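PDB 4EWP: 3-oxoacyl-[acyl-carrier-protein] synthase 3 from Micrococcus luteus NCTC 2665, which probably catalyses the first condensation of fatty acid synthesis, joining a short acyl-CoA primer with malonyl-ACP to form a 3-oxoacyl-ACP. Local coordinates for residues A131-L136 and V175-S180. Residues are numbered along the deposited sequence; the frame is centred on the assembly and turned at random.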
ATOM      1  N   ALA A 131       4.797 -11.220  -4.807  1.00 16.15           N
ATOM      2  CA  ALA A 131       5.239 -10.765  -6.125  1.00 16.39           C
ATOM      3  C   ALA A 131       6.254  -9.641  -5.941  1.00 20.55           C
ATOM      4  O   ALA A 131       7.314  -9.621  -6.579  1.00 19.25           O
ATOM      5  CB  ALA A 131       4.056 -10.282  -6.951  1.00 14.92           C
ATOM      6  N   GLN A 132       5.932  -8.714  -5.042  1.00 20.99           N
ATOM      7  CA  GLN A 132       6.801  -7.569  -4.794  1.00 22.80           C
ATOM      8  C   GLN A 132       8.127  -8.012  -4.176  1.00 20.52           C
ATOM      9  O   GLN A 132       9.197  -7.665  -4.662  1.00 19.55           O
ATOM     10  CB  GLN A 132       6.088  -6.553  -3.898  1.00 19.12           C
ATOM     11  CG  GLN A 132       4.964  -5.800  -4.588  1.00 16.96           C
ATOM     12  CD  GLN A 132       4.104  -5.046  -3.604  1.00 18.68           C
ATOM     13  OE1 GLN A 132       4.610  -4.267  -2.801  1.00 22.58           O
ATOM     14  NE2 GLN A 132       2.806  -5.278  -3.653  1.00 15.33           N
ATOM     15  N   ALA A 133       8.034  -8.810  -3.118  1.00 19.23           N
ATOM     16  CA  ALA A 133       9.207  -9.355  -2.445  1.00 22.37           C
ATOM     17  C   ALA A 133      10.119 -10.085  -3.438  1.00 22.77           C
ATOM     18  O   ALA A 133      11.334  -9.867  -3.464  1.00 21.30           O
ATOM     19  CB  ALA A 133       8.773 -10.300  -1.308  1.00 17.91           C
ATOM     20  N   ASP A 134       9.522 -10.948  -4.255  1.00 21.62           N
ATOM     21  CA  ASP A 134      10.262 -11.687  -5.277  1.00 20.41           C
ATOM     22  C   ASP A 134      10.995 -10.713  -6.209  1.00 17.83           C
ATOM     23  O   ASP A 134      12.189 -10.893  -6.526  1.00 18.82           O
ATOM     24  CB  ASP A 134       9.289 -12.588  -6.055  1.00 20.14           C
ATOM     25  CG  ASP A 134       9.953 -13.319  -7.208  1.00 26.67           C
ATOM     26  OD1 ASP A 134      10.955 -14.023  -6.982  1.00 28.27           O
ATOM     27  OD2 ASP A 134       9.474 -13.195  -8.349  1.00 30.28           O
ATOM     28  N   ALA A 135      10.280  -9.679  -6.650  1.00 16.79           N
ATOM     29  CA  ALA A 135      10.881  -8.663  -7.513  1.00 21.39           C
ATOM     30  C   ALA A 135      12.051  -7.957  -6.817  1.00 18.72           C
ATOM     31  O   ALA A 135      13.098  -7.740  -7.427  1.00 20.68           O
ATOM     32  CB  ALA A 135       9.837  -7.638  -7.957  1.00 20.85           C
ATOM     33  N   LEU A 136      11.852  -7.587  -5.553  1.00 15.92           N
ATOM     34  CA  LEU A 136      12.894  -6.936  -4.759  1.00 17.71           C
ATOM     35  C   LEU A 136      14.138  -7.826  -4.631  1.00 16.49           C
ATOM     36  O   LEU A 136      15.252  -7.349  -4.744  1.00 17.51           O
ATOM     37  CB  LEU A 136      12.357  -6.554  -3.365  1.00 19.58           C
ATOM     38  CG  LEU A 136      11.270  -5.462  -3.328  1.00 17.60           C
ATOM     39  CD1 LEU A 136      10.645  -5.335  -1.919  1.00 16.69           C
ATOM     40  CD2 LEU A 136      11.788  -4.114  -3.813  1.00 11.69           C
ATOM     41  N   VAL A 175       5.706 -14.293   5.985  1.00 17.56           N
ATOM     42  CA  VAL A 175       6.632 -15.080   5.200  1.00 20.02           C
ATOM     43  C   VAL A 175       7.923 -14.269   5.007  1.00 24.53           C
ATOM     44  O   VAL A 175       7.895 -13.031   4.981  1.00 20.99           O
ATOM     45  CB  VAL A 175       5.936 -15.443   3.880  1.00 23.21           C
ATOM     46  CG1 VAL A 175       6.726 -15.002   2.669  1.00 22.51           C
ATOM     47  CG2 VAL A 175       5.505 -16.925   3.870  1.00 20.10           C
ATOM     48  N   ILE A 176       9.057 -14.954   4.927  1.00 23.12           N
ATOM     49  CA  ILE A 176      10.303 -14.270   4.591  1.00 20.04           C
ATOM     50  C   ILE A 176      10.865 -14.731   3.246  1.00 20.09           C
ATOM     51  O   ILE A 176      11.122 -15.913   3.032  1.00 18.94           O
ATOM     52  CB  ILE A 176      11.380 -14.410   5.694  1.00 18.76           C
ATOM     53  CG1 ILE A 176      10.880 -13.783   7.005  1.00 15.84           C
ATOM     54  CG2 ILE A 176      12.671 -13.717   5.243  1.00 17.57           C
ATOM     55  CD1 ILE A 176      11.808 -14.030   8.172  1.00 17.08           C
ATOM     56  N   VAL A 177      11.044 -13.789   2.331  1.00 19.97           N
ATOM     57  CA  VAL A 177      11.548 -14.125   1.014  1.00 18.53           C
ATOM     58  C   VAL A 177      13.021 -13.763   0.935  1.00 23.31           C
ATOM     59  O   VAL A 177      13.408 -12.628   1.238  1.00 25.41           O
ATOM     60  CB  VAL A 177      10.777 -13.366  -0.066  1.00 19.55           C
ATOM     61  CG1 VAL A 177      11.329 -13.714  -1.457  1.00 20.72           C
ATOM     62  CG2 VAL A 177       9.285 -13.669   0.047  1.00 14.86           C
ATOM     63  N   ALA A 178      13.846 -14.716   0.524  1.00 19.88           N
ATOM     64  CA  ALA A 178      15.279 -14.488   0.501  1.00 23.99           C
ATOM     65  C   ALA A 178      15.931 -14.792  -0.852  1.00 25.52           C
ATOM     66  O   ALA A 178      15.450 -15.635  -1.634  1.00 23.64           O
ATOM     67  CB  ALA A 178      15.961 -15.307   1.604  1.00 27.32           C
ATOM     68  N   ALA A 179      17.048 -14.118  -1.109  1.00 22.82           N
ATOM     69  CA  ALA A 179      17.899 -14.482  -2.237  1.00 26.68           C
ATOM     70  C   ALA A 179      18.211 -15.979  -2.199  1.00 31.68           C
ATOM     71  O   ALA A 179      18.397 -16.561  -1.131  1.00 33.51           O
ATOM     72  CB  ALA A 179      19.194 -13.660  -2.226  1.00 28.42           C
ATOM     73  N   SER A 180      18.277 -16.604  -3.369  1.00 30.95           N
ATOM     74  CA  SER A 180      18.495 -18.033  -3.427  1.00 28.52           C
ATOM     75  C   SER A 180      19.236 -18.407  -4.705  1.00 34.50           C
ATOM     76  O   SER A 180      19.157 -17.686  -5.700  1.00 34.07           O
ATOM     77  CB  SER A 180      17.149 -18.759  -3.346  1.00 26.87           C
ATOM     78  OG  SER A 180      17.307 -20.166  -3.456  1.00 29.37           O
TER
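Val177 lays its CG2 methyl against the CB of Ala133, with 3.7 Å between Val177 CG2 and Ala133 CB. The branch carbon joins in, since Val177 CB lies 3.9 Å from Ala133 CB, so the alanine methyl rests on one flank of the isopropyl group. The other methyl approaches the helix backbone instead: Val177 CG1 stands anti to its own backbone N (chi1 179°) and lies a loose 4.3 Å from Asp134 N. The closest CA pair, Ala133 CA and Val177 CA, is 6.3 Å apart, a short spacing consistent with the small alanine side chain at the interface. Asp134 itself directs its CB away from the strand; OD1 is hydrogen-bonded to Ser14 OG, and OD2 forms a salt bridge with Arg138 NH2. Around this pair, Ala133 also touches Val145 and Val147 of strand 144-152, while Val177 also meets Val137, one helical turn after Ala133. Helix 125-138 is thereby seated on two neighbouring, antiparallel strands of the mixed sheet in the thiolase-like fold. With only 95 Å² buried and carbon-to-carbon contacts between the side chains, the attachment is small and apolar, resting on van der Waals contact, with no directional bond between the segments.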